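BH1974 protein (Bacillus halodurans, PDB 3ON5) is of incompletely known function but probably assists the maturation of molybdenum hydroxylases such as xanthine dehydrogenase. Local coordinates at residues A[34-40]-A[55-61]; A[49-55]-A[66-70]; A[251-255]-A[278-283]; A[200-206]-A[264-270]. All blocks are in the same frame, centred on the assembly; numbering follows the deposited sequence. Where two conformers were deposited one is given.

Followed from the N terminus, the chain first forms contact 1, where strand 36-46 is paired with strand 55-59 and the loop between them is closed as a hairpin. Contact 2 crosses it: residues 49-55 of that loop meet residues 66-70, which lie beyond the second strand, and the two contacts share Met-55 and touch. Contact 1 lies in the N-terminal antiparallel sheet, and contact 2 joins loops beside it. Contact 4 pairs strand 200-205 with strand 265-268, neighbours in the parallel Rossmann sheet. Contact 3 crosses it, joining helix 251-257 to helix 273-283 on one face of that sheet. The centres of contacts 1 and 3 lie about 45 Å apart, on opposite sides of the chain's centre.

Contact 1: residues A[34-40]-A[55-61]; sequences QPRVMAT and MMLFQED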
# COMPACT_ATOMS: atom_id res chain seq x y z
N GLN A 34 -8.12 21.79 0.05
CA GLN A 34 -7.00 21.78 1.02
C GLN A 34 -5.88 22.70 0.56
O GLN A 34 -5.77 22.87 -0.65
CB GLN A 34 -6.46 20.35 1.17
CG GLN A 34 -5.96 19.70 -0.15
CD GLN A 34 -5.01 18.55 0.06
OE1 GLN A 34 -3.94 18.69 0.65
NE2 GLN A 34 -5.32 17.44 -0.54
N PRO A 35 -4.96 23.20 1.40
CA PRO A 35 -3.85 24.01 0.86
C PRO A 35 -3.19 23.35 -0.36
O PRO A 35 -2.83 22.16 -0.32
CB PRO A 35 -2.88 24.09 2.03
CG PRO A 35 -3.74 24.05 3.20
CD PRO A 35 -4.87 23.11 2.87
N ARG A 36 -3.11 24.09 -1.47
CA ARG A 36 -2.47 23.66 -2.71
C ARG A 36 -1.65 24.77 -3.32
O ARG A 36 -2.07 25.93 -3.31
CB ARG A 36 -3.47 23.17 -3.76
CG ARG A 36 -4.17 21.88 -3.49
CD ARG A 36 -5.04 21.51 -4.69
NE ARG A 36 -5.84 20.31 -4.43
CZ ARG A 36 -7.07 20.32 -3.91
NH1 ARG A 36 -7.67 21.47 -3.62
NH2 ARG A 36 -7.71 19.18 -3.69
N VAL A 37 -0.48 24.40 -3.87
CA VAL A 37 0.41 25.28 -4.62
C VAL A 37 0.45 24.72 -6.02
O VAL A 37 0.53 23.51 -6.22
CB VAL A 37 1.79 25.48 -3.98
CG1 VAL A 37 2.72 26.27 -4.89
CG2 VAL A 37 1.66 26.16 -2.64
N MSE A 38 0.27 25.58 -6.99
CA MSE A 38 0.25 25.19 -8.37
C MSE A 38 1.60 25.51 -8.99
O MSE A 38 2.07 26.64 -8.87
CB MSE A 38 -0.87 25.93 -9.06
CG MSE A 38 -1.18 25.40 -10.42
SE MSE A 38 -2.37 26.68 -11.25
CE MSE A 38 -2.82 25.44 -12.80
N ALA A 39 2.25 24.48 -9.61
CA ALA A 39 3.53 24.62 -10.31
C ALA A 39 3.29 24.62 -11.80
O ALA A 39 2.60 23.75 -12.29
CB ALA A 39 4.49 23.52 -9.92
N THR A 40 3.83 25.62 -12.50
CA THR A 40 3.67 25.74 -13.95
C THR A 40 5.04 25.98 -14.58
O THR A 40 5.79 26.85 -14.11
CB THR A 40 2.67 26.86 -14.29
OG1 THR A 40 1.46 26.65 -13.56
CG2 THR A 40 2.34 26.95 -15.77
N MSE A 55 1.61 21.72 -16.06
CA MSE A 55 1.23 22.02 -14.69
C MSE A 55 1.24 20.79 -13.81
O MSE A 55 1.19 19.65 -14.27
CB MSE A 55 -0.16 22.64 -14.64
CG MSE A 55 -0.21 24.01 -15.21
SE MSE A 55 -2.03 24.46 -15.55
CE MSE A 55 -1.63 26.03 -16.76
N MSE A 56 1.25 21.07 -12.52
CA MSE A 56 1.38 20.13 -11.44
C MSE A 56 0.85 20.74 -10.15
O MSE A 56 1.06 21.94 -9.90
CB MSE A 56 2.87 19.81 -11.32
CG MSE A 56 3.17 18.77 -10.36
SE MSE A 56 5.07 18.60 -10.23
CE MSE A 56 4.87 17.10 -8.93
N LEU A 57 0.19 19.93 -9.31
CA LEU A 57 -0.35 20.40 -8.05
C LEU A 57 0.40 19.83 -6.86
O LEU A 57 0.53 18.63 -6.74
CB LEU A 57 -1.83 20.04 -7.93
CG LEU A 57 -2.79 20.86 -8.78
CD1 LEU A 57 -4.17 20.21 -8.82
CD2 LEU A 57 -2.90 22.30 -8.28
N PHE A 58 0.88 20.70 -5.98
CA PHE A 58 1.49 20.33 -4.71
C PHE A 58 0.46 20.53 -3.65
O PHE A 58 -0.10 21.62 -3.52
CB PHE A 58 2.78 21.11 -4.42
CG PHE A 58 3.91 20.72 -5.34
CD1 PHE A 58 4.75 19.65 -5.03
CD2 PHE A 58 4.13 21.41 -6.53
CE1 PHE A 58 5.74 19.25 -5.90
CE2 PHE A 58 5.14 21.02 -7.40
CZ PHE A 58 5.94 19.92 -7.08
N GLN A 59 0.13 19.45 -2.96
CA GLN A 59 -0.92 19.44 -1.96
C GLN A 59 -0.35 19.20 -0.58
O GLN A 59 0.75 18.63 -0.43
CB GLN A 59 -1.95 18.34 -2.31
CG GLN A 59 -2.49 18.45 -3.72
CD GLN A 59 -3.48 17.39 -4.04
OE1 GLN A 59 -4.55 17.67 -4.59
NE2 GLN A 59 -3.19 16.16 -3.64
N GLU A 60 -1.12 19.63 0.45
CA GLU A 60 -0.78 19.48 1.86
C GLU A 60 -0.71 18.01 2.26
O GLU A 60 0.18 17.64 3.02
CB GLU A 60 -1.79 20.23 2.73
CG GLU A 60 -1.31 20.28 4.16
CD GLU A 60 -2.15 21.01 5.18
OE1 GLU A 60 -3.38 21.10 4.99
OE2 GLU A 60 -1.59 21.39 6.22
N ASP A 61 -1.62 17.16 1.71
CA ASP A 61 -1.70 15.73 2.02
C ASP A 61 -0.43 14.93 1.51
O ASP A 61 -0.37 13.70 1.68
CB ASP A 61 -2.99 15.13 1.41
CG ASP A 61 -3.10 15.11 -0.10
OD1 ASP A 61 -2.12 15.49 -0.76
OD2 ASP A 61 -4.15 14.68 -0.61
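Gln-34 reaches Asp-61 because its CG sits in the crowded position between the backbone N and the carbonyl carbon (chi1 58°), from which the chain extends. Its amide then works at both ends. The backbone N of Asp-61 donates to Gln-34 OE1 on a lone pair, at 3.0 Å, and Gln-34 NE2 donates to Asp-61 OD2, also at 3.0 Å. This second bond lies in the amide plane but comes down on the carboxylate from above, the two planes standing 86° apart. Asp-61 OD1 accepts from Thr-63 N besides. An alanine at Gln-34 is likely to leave the Asp-61 backbone N-H without this acceptor and its carboxylate freer to turn.

Next along, Arg-36 and Gln-59 run side by side and point the same way, so that Arg-36 NE meets Gln-59 OE1 at 2.9 Å, close to the guanidinium plane. Gln-34 CG lies over the centre of one guanidinium face. On the other face of the sheet, Ala-39 CB touches the edge of the Phe-58 ring at CE2 (3.6 Å); helix 73-87 packs against that ring through Leu-77 and Thr-78. Val-37 and Phe-58 exchange two backbone bonds, each 2.8 Å between N and O. Ala-39 N binds Met-56 O equally closely, whereas the return bond from Met-56 N is weak. The alternation of hydrogen-bonded and non-hydrogen-bonded pairs is that of antiparallel strands, and since 36-46 and 55-59 are consecutive, joined by one loop, they form a beta hairpin of the five-stranded antiparallel sheet.

Contact 2: residues A[49-55]-A[66-70]; sequences YRKEGAM and GLLSG
Tyr-49 lays its side chain along the 66-70 segment. Its CB meets two carbonyl oxygens, Ser-69 O at 3.7 Å and Leu-68 O at 3.9 Å. CG stays beside Ser-69 O, and CD2 is about equally far from that oxygen and from Leu-67 CD1, 4.1 Å each. CE2 then packs on the same Leu-67 CD1 methyl at 3.9 Å, and the ring also meets His-271 of a neighbouring subunit edge to face. CG anti to the backbone N (chi1 -176°) sends the ring this way.

Between Tyr-49 and strand 55-59 the chain reverses through a type II beta turn from Lys-51 to Ala-54, with Gly-53 at the third position, part of the loop that connects the two strands of a hairpin. The partner loop, before helix 73-87, is held by Glu-74, whose OE2 accepts from the backbone N of Leu-68, Ser-69 and Gly-70.

Arg-50, modelled in two conformers, is less certain. In one of them its chain bends back over the Leu-68 and Leu-67 carbonyls, NH1 makes a weak bond to Leu-67 O, and Ala-54 CB lies against one guanidinium face, toward its rim. Leu-68 CD2 touches Ala-54 CB at 4.0 Å.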
# COMPACT_ATOMS: atom_id res chain seq x y z
N TYR A 49 11.53 16.67 -19.80
CA TYR A 49 10.45 15.69 -19.91
C TYR A 49 9.18 16.37 -20.35
O TYR A 49 8.52 15.85 -21.25
CB TYR A 49 10.21 14.90 -18.60
CG TYR A 49 9.15 13.82 -18.75
CD1 TYR A 49 9.39 12.68 -19.51
CD2 TYR A 49 7.93 13.91 -18.08
CE1 TYR A 49 8.43 11.68 -19.64
CE2 TYR A 49 6.96 12.91 -18.20
CZ TYR A 49 7.22 11.80 -18.99
OH TYR A 49 6.31 10.79 -19.12
N ARG A 50 8.84 17.53 -19.75
CA ARG A 50 7.62 18.25 -20.11
C ARG A 50 7.96 19.55 -20.85
O ARG A 50 9.07 20.08 -20.73
CB ARG A 50 6.76 18.54 -18.86
CG ARG A 50 6.27 17.32 -18.06
CD ARG A 50 5.31 16.37 -18.76
NE ARG A 50 4.06 17.02 -19.20
CZ ARG A 50 2.98 17.17 -18.44
NH1 ARG A 50 2.98 16.74 -17.18
NH2 ARG A 50 1.90 17.77 -18.92
N LYS A 51 6.98 20.05 -21.60
CA LYS A 51 7.03 21.28 -22.38
C LYS A 51 6.57 22.48 -21.54
O LYS A 51 6.11 22.32 -20.41
CB LYS A 51 6.17 21.13 -23.65
N GLU A 52 6.73 23.68 -22.09
CA GLU A 52 6.30 24.92 -21.44
C GLU A 52 4.77 24.93 -21.40
O GLU A 52 4.13 24.67 -22.43
CB GLU A 52 6.87 26.14 -22.19
CG GLU A 52 6.45 27.48 -21.59
CD GLU A 52 6.84 28.71 -22.38
OE1 GLU A 52 8.06 28.93 -22.60
OE2 GLU A 52 5.92 29.49 -22.73
N GLY A 53 4.20 25.20 -20.23
CA GLY A 53 2.76 25.22 -20.01
C GLY A 53 2.27 24.08 -19.15
O GLY A 53 1.12 24.10 -18.68
N ALA A 54 3.14 23.07 -18.93
CA ALA A 54 2.87 21.90 -18.12
C ALA A 54 2.64 22.30 -16.68
O ALA A 54 3.38 23.13 -16.15
CB ALA A 54 4.00 20.91 -18.22
N MSE A 55 1.61 21.72 -16.06
CA MSE A 55 1.23 22.02 -14.69
C MSE A 55 1.24 20.79 -13.81
O MSE A 55 1.19 19.65 -14.27
CB MSE A 55 -0.16 22.64 -14.64
CG MSE A 55 -0.21 24.01 -15.21
SE MSE A 55 -2.03 24.46 -15.55
CE MSE A 55 -1.63 26.03 -16.76
N GLY A 66 0.15 15.30 -11.18
CA GLY A 66 0.97 15.57 -12.36
C GLY A 66 2.45 15.41 -12.06
O GLY A 66 2.84 15.11 -10.92
N LEU A 67 3.31 15.56 -13.11
CA LEU A 67 4.78 15.58 -12.96
C LEU A 67 5.35 16.52 -14.02
O LEU A 67 4.69 16.80 -15.04
CB LEU A 67 5.50 14.21 -12.99
CG LEU A 67 5.57 13.42 -14.30
CD1 LEU A 67 6.81 12.55 -14.36
CD2 LEU A 67 4.33 12.61 -14.50
N LEU A 68 6.56 17.04 -13.75
CA LEU A 68 7.24 18.00 -14.62
C LEU A 68 8.62 17.44 -15.08
O LEU A 68 9.08 17.76 -16.19
CB LEU A 68 7.41 19.35 -13.87
CG LEU A 68 6.13 20.04 -13.33
CD1 LEU A 68 6.47 21.30 -12.60
CD2 LEU A 68 5.14 20.37 -14.44
N SER A 69 9.26 16.61 -14.24
CA SER A 69 10.55 15.97 -14.51
C SER A 69 10.46 14.46 -14.26
O SER A 69 10.78 13.68 -15.15
CB SER A 69 11.65 16.60 -13.66
OG SER A 69 12.92 15.98 -13.84
N GLY A 70 10.01 14.08 -13.06
CA GLY A 70 9.93 12.68 -12.65
C GLY A 70 11.18 12.24 -11.92
O GLY A 70 11.30 11.06 -11.54

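Contact 3: residues A[251-255]-A[278-283]; sequences PADFL and EILHFL
Leu-255 is the knob of this helix pair, seated in a hole formed by Glu-278, Ile-279, Phe-282 and Leu-283. The close packing centres on Phe-282. Leu-255 CB stands almost exactly over the middle of the ring, 3.7 Å from its centroid and 3° off the normal, a CH-pi contact. The two side chains slide past each other in opposite directions, which brings Leu-255 CD2 onto Phe-282 CD1 at 3.6 Å and sets Leu-255 CD1 against Phe-282 CB. Leu-255 CD2 also touches Leu-283 CD2 at 4.2 Å. One turn earlier, Pro-251 CB rests on Ile-279 CG1 at 3.6 Å.

The outer side is looser and polar. The Glu-278 side chain, extended beyond CG, crosses Pro-251 at about a right angle, and OE2 lies 3.4 Å from Pro-251 CB and takes a weak hydrogen bond from Ala-252 N (3.2 Å), near the start of helix 251-257. Ala-252 is exposed here, and so is Phe-282, whose ring also meets Lys-286 in a cation-pi contact.

The short helical segments run roughly parallel, 28° apart, with axes 10.0 Å from each other at closest. Both lie on the same face of the parallel Rossmann sheet: Leu-255, Ile-279 and Phe-254 pack on Phe-205 of strand 200-205, while Ile-279 and Leu-283 reach Ile-268 and Val-266 of strand 265-268.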
# COMPACT_ATOMS: atom_id res chain seq x y z
N PRO A 251 -27.58 4.74 -36.77
CA PRO A 251 -26.70 5.85 -37.21
C PRO A 251 -27.42 7.06 -37.80
O PRO A 251 -27.09 8.17 -37.42
CB PRO A 251 -25.84 5.22 -38.30
CG PRO A 251 -25.77 3.81 -37.92
CD PRO A 251 -27.05 3.44 -37.20
N ALA A 252 -28.46 6.83 -38.64
CA ALA A 252 -29.26 7.86 -39.28
C ALA A 252 -29.97 8.75 -38.25
O ALA A 252 -30.12 9.95 -38.51
CB ALA A 252 -30.28 7.23 -40.20
N ASP A 253 -30.41 8.18 -37.12
CA ASP A 253 -31.07 8.93 -36.06
C ASP A 253 -30.06 9.69 -35.27
O ASP A 253 -30.30 10.84 -34.93
CB ASP A 253 -31.87 8.01 -35.14
CG ASP A 253 -33.10 7.45 -35.77
OD1 ASP A 253 -33.85 8.23 -36.40
OD2 ASP A 253 -33.38 6.26 -35.56
N PHE A 254 -28.92 9.06 -34.97
CA PHE A 254 -27.83 9.70 -34.24
C PHE A 254 -27.37 10.96 -34.97
O PHE A 254 -27.37 12.02 -34.37
CB PHE A 254 -26.67 8.73 -34.05
CG PHE A 254 -25.52 9.31 -33.28
CD1 PHE A 254 -25.48 9.21 -31.89
CD2 PHE A 254 -24.45 9.90 -33.93
CE1 PHE A 254 -24.39 9.71 -31.17
CE2 PHE A 254 -23.37 10.41 -33.21
CZ PHE A 254 -23.33 10.29 -31.84
N LEU A 255 -27.05 10.84 -36.27
CA LEU A 255 -26.57 11.92 -37.14
C LEU A 255 -27.60 13.05 -37.25
O LEU A 255 -27.22 14.22 -37.35
CB LEU A 255 -26.21 11.39 -38.53
CG LEU A 255 -25.04 10.40 -38.57
CD1 LEU A 255 -25.02 9.63 -39.85
CD2 LEU A 255 -23.70 11.05 -38.24
N GLU A 278 -23.90 4.73 -44.60
CA GLU A 278 -24.77 5.89 -44.33
C GLU A 278 -24.00 6.89 -43.48
O GLU A 278 -24.10 8.09 -43.76
CB GLU A 278 -26.18 5.59 -43.70
CG GLU A 278 -26.35 5.05 -42.28
CD GLU A 278 -27.81 4.81 -41.88
OE1 GLU A 278 -28.68 4.98 -42.76
OE2 GLU A 278 -28.09 4.44 -40.71
N ILE A 279 -23.16 6.41 -42.53
CA ILE A 279 -22.36 7.29 -41.66
C ILE A 279 -21.39 8.14 -42.52
O ILE A 279 -21.43 9.37 -42.44
CB ILE A 279 -21.60 6.51 -40.57
CG1 ILE A 279 -22.55 5.64 -39.74
CG2 ILE A 279 -20.82 7.49 -39.68
CD1 ILE A 279 -21.90 4.57 -38.95
N LEU A 280 -20.58 7.49 -43.37
CA LEU A 280 -19.61 8.15 -44.24
C LEU A 280 -20.27 9.15 -45.21
O LEU A 280 -19.80 10.28 -45.30
CB LEU A 280 -18.82 7.10 -45.03
CG LEU A 280 -17.74 7.62 -45.99
CD1 LEU A 280 -16.68 8.42 -45.26
CD2 LEU A 280 -17.12 6.47 -46.76
N HIS A 281 -21.33 8.74 -45.91
CA HIS A 281 -22.04 9.58 -46.88
C HIS A 281 -22.60 10.82 -46.23
O HIS A 281 -22.66 11.85 -46.89
CB HIS A 281 -23.15 8.79 -47.56
CG HIS A 281 -22.66 7.88 -48.65
ND1 HIS A 281 -23.22 7.90 -49.92
CD2 HIS A 281 -21.61 7.03 -48.66
CE1 HIS A 281 -22.53 7.02 -50.63
NE2 HIS A 281 -21.55 6.48 -49.92
N PHE A 282 -22.97 10.76 -44.94
CA PHE A 282 -23.51 11.91 -44.22
C PHE A 282 -22.40 12.91 -43.92
O PHE A 282 -22.60 14.11 -44.10
CB PHE A 282 -24.21 11.46 -42.93
CG PHE A 282 -24.75 12.59 -42.08
CD1 PHE A 282 -23.93 13.24 -41.15
CD2 PHE A 282 -26.07 13.01 -42.20
CE1 PHE A 282 -24.42 14.30 -40.38
CE2 PHE A 282 -26.56 14.07 -41.43
CZ PHE A 282 -25.73 14.72 -40.54
N LEU A 283 -21.25 12.41 -43.44
CA LEU A 283 -20.09 13.18 -43.02
C LEU A 283 -19.23 13.68 -44.18
O LEU A 283 -18.26 14.40 -43.93
CB LEU A 283 -19.20 12.30 -42.13
CG LEU A 283 -19.81 11.75 -40.84
CD1 LEU A 283 -18.82 10.84 -40.16
CD2 LEU A 283 -20.24 12.85 -39.89

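Contact 4: residues A[200-206]-A[264-270]; sequences ERLIIFG and DFVLIMT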
# COMPACT_ATOMS: atom_id res chain seq x y z
N GLU A 200 -10.94 17.07 -26.36
CA GLU A 200 -11.14 16.70 -27.75
C GLU A 200 -12.17 15.59 -27.78
O GLU A 200 -12.16 14.73 -26.89
CB GLU A 200 -9.82 16.29 -28.42
CG GLU A 200 -8.76 17.39 -28.50
CD GLU A 200 -9.09 18.64 -29.30
OE1 GLU A 200 -10.06 18.63 -30.09
OE2 GLU A 200 -8.33 19.63 -29.17
N ARG A 201 -13.10 15.63 -28.74
CA ARG A 201 -14.15 14.63 -28.81
C ARG A 201 -13.83 13.56 -29.80
O ARG A 201 -13.34 13.85 -30.89
CB ARG A 201 -15.47 15.30 -29.16
CG ARG A 201 -16.33 15.59 -27.96
CD ARG A 201 -17.16 16.82 -28.14
NE ARG A 201 -18.00 16.85 -29.34
CZ ARG A 201 -19.31 16.68 -29.34
NH1 ARG A 201 -19.95 16.42 -28.20
NH2 ARG A 201 -20.01 16.80 -30.47
N LEU A 202 -14.10 12.31 -29.42
CA LEU A 202 -13.94 11.12 -30.24
C LEU A 202 -15.27 10.41 -30.30
O LEU A 202 -15.73 9.86 -29.29
CB LEU A 202 -12.83 10.21 -29.73
CG LEU A 202 -12.59 8.93 -30.53
CD1 LEU A 202 -11.98 9.24 -31.88
CD2 LEU A 202 -11.71 7.98 -29.76
N ILE A 203 -15.91 10.49 -31.48
CA ILE A 203 -17.24 9.93 -31.74
C ILE A 203 -17.03 8.59 -32.44
O ILE A 203 -16.56 8.54 -33.58
CB ILE A 203 -18.11 10.93 -32.56
CG1 ILE A 203 -18.08 12.33 -31.90
CG2 ILE A 203 -19.55 10.39 -32.74
CD1 ILE A 203 -18.65 13.45 -32.65
N ILE A 204 -17.35 7.50 -31.72
CA ILE A 204 -17.17 6.12 -32.18
C ILE A 204 -18.51 5.51 -32.59
O ILE A 204 -19.45 5.43 -31.79
CB ILE A 204 -16.48 5.27 -31.09
CG1 ILE A 204 -15.16 5.92 -30.62
CG2 ILE A 204 -16.25 3.85 -31.62
CD1 ILE A 204 -14.56 5.38 -29.32
N PHE A 205 -18.58 5.10 -33.86
CA PHE A 205 -19.72 4.40 -34.45
C PHE A 205 -19.43 2.91 -34.42
O PHE A 205 -18.56 2.43 -35.14
CB PHE A 205 -20.00 4.90 -35.87
CG PHE A 205 -20.61 6.28 -35.93
CD1 PHE A 205 -21.98 6.45 -35.86
CD2 PHE A 205 -19.81 7.40 -36.10
CE1 PHE A 205 -22.55 7.71 -35.94
CE2 PHE A 205 -20.38 8.67 -36.16
CZ PHE A 205 -21.75 8.82 -36.08
N GLY A 206 -20.11 2.22 -33.50
CA GLY A 206 -19.96 0.80 -33.29
C GLY A 206 -19.69 0.48 -31.84
O GLY A 206 -18.97 1.23 -31.17
N ASP A 264 -14.21 17.77 -34.19
CA ASP A 264 -14.40 16.42 -33.67
C ASP A 264 -13.63 15.37 -34.50
O ASP A 264 -13.28 15.61 -35.67
CB ASP A 264 -15.91 16.05 -33.62
CG ASP A 264 -16.76 16.78 -32.60
OD1 ASP A 264 -16.21 17.21 -31.56
OD2 ASP A 264 -17.99 16.85 -32.79
N PHE A 265 -13.40 14.19 -33.87
CA PHE A 265 -12.75 13.00 -34.43
C PHE A 265 -13.79 11.89 -34.56
O PHE A 265 -14.44 11.53 -33.57
CB PHE A 265 -11.57 12.55 -33.54
CG PHE A 265 -10.45 13.56 -33.42
CD1 PHE A 265 -10.53 14.61 -32.51
CD2 PHE A 265 -9.30 13.44 -34.19
CE1 PHE A 265 -9.51 15.56 -32.42
CE2 PHE A 265 -8.27 14.38 -34.09
CZ PHE A 265 -8.38 15.44 -33.20
N VAL A 266 -13.95 11.35 -35.76
CA VAL A 266 -14.94 10.30 -35.99
C VAL A 266 -14.20 9.00 -36.30
O VAL A 266 -13.20 8.98 -37.03
CB VAL A 266 -15.96 10.66 -37.10
CG1 VAL A 266 -16.93 9.50 -37.34
CG2 VAL A 266 -16.73 11.93 -36.74
N LEU A 267 -14.74 7.90 -35.74
CA LEU A 267 -14.24 6.55 -35.90
C LEU A 267 -15.41 5.62 -36.23
O LEU A 267 -16.30 5.43 -35.40
CB LEU A 267 -13.54 6.18 -34.60
CG LEU A 267 -12.34 5.26 -34.61
CD1 LEU A 267 -11.34 5.61 -35.69
CD2 LEU A 267 -11.67 5.39 -33.33
N ILE A 268 -15.45 5.15 -37.49
CA ILE A 268 -16.49 4.30 -38.07
C ILE A 268 -16.03 2.84 -37.97
O ILE A 268 -15.13 2.43 -38.71
CB ILE A 268 -16.80 4.72 -39.54
CG1 ILE A 268 -16.98 6.24 -39.70
CG2 ILE A 268 -17.98 3.97 -40.09
CD1 ILE A 268 -17.22 6.72 -41.16
N MSE A 269 -16.62 2.06 -37.05
CA MSE A 269 -16.19 0.66 -36.88
C MSE A 269 -17.36 -0.22 -36.46
O MSE A 269 -17.28 -0.93 -35.44
CB MSE A 269 -15.06 0.56 -35.86
CG MSE A 269 -15.21 1.48 -34.65
SE MSE A 269 -13.62 1.39 -33.57
CE MSE A 269 -12.32 1.67 -34.92
N THR A 270 -18.42 -0.21 -37.29
CA THR A 270 -19.65 -0.95 -37.03
C THR A 270 -19.55 -2.38 -37.54
O THR A 270 -20.29 -3.23 -37.07
CB THR A 270 -20.89 -0.26 -37.65
OG1 THR A 270 -20.89 -0.44 -39.06
CG2 THR A 270 -21.00 1.21 -37.29
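Arg-201 grips the Asp-264 carboxylate side-on in a salt bridge, using two nitrogens for two oxygens. NE donates to Asp-264 OD1 at 2.9 Å and NH2 to Asp-264 OD2 at 3.1 Å, both on the syn side. The oxygens lie near the guanidinium plane, but the two planar groups are turned 41° apart, so the pairing is twisted. Bends at chi2 and chi3 fold the arginine back onto its partner. A methionine in place of Arg-201 would probably leave the largely buried Asp-264 charge without its mate, with Arg-261 N still bonded to OD2.

Around this pair, backbone bonds fix the register. Phe-265 N binds Arg-201 O, and Ile-203 N binds Phe-265 O at 2.8 Å; the alternation continues through Leu-267 to Met-269 N, which meets Phe-205 O. The Phe-265 ring points its edge at Arg-201 O. Leu-202 CD1 packs on Phe-265 CB at 3.7 Å, and on the other face Phe-205 CE2 meets Val-266 CG1, also at 3.7 Å. Just past the strand end, Gly-206 lies beside Thr-270.

These are the two central strands of the six-stranded parallel Rossmann sheet, flanked by strands 223-229 and 290-293. Helix 211-221 covers the face of Leu-202, Ile-204 and Leu-267, and helices 251-257 and 273-283 cover that of Phe-205 and Val-266.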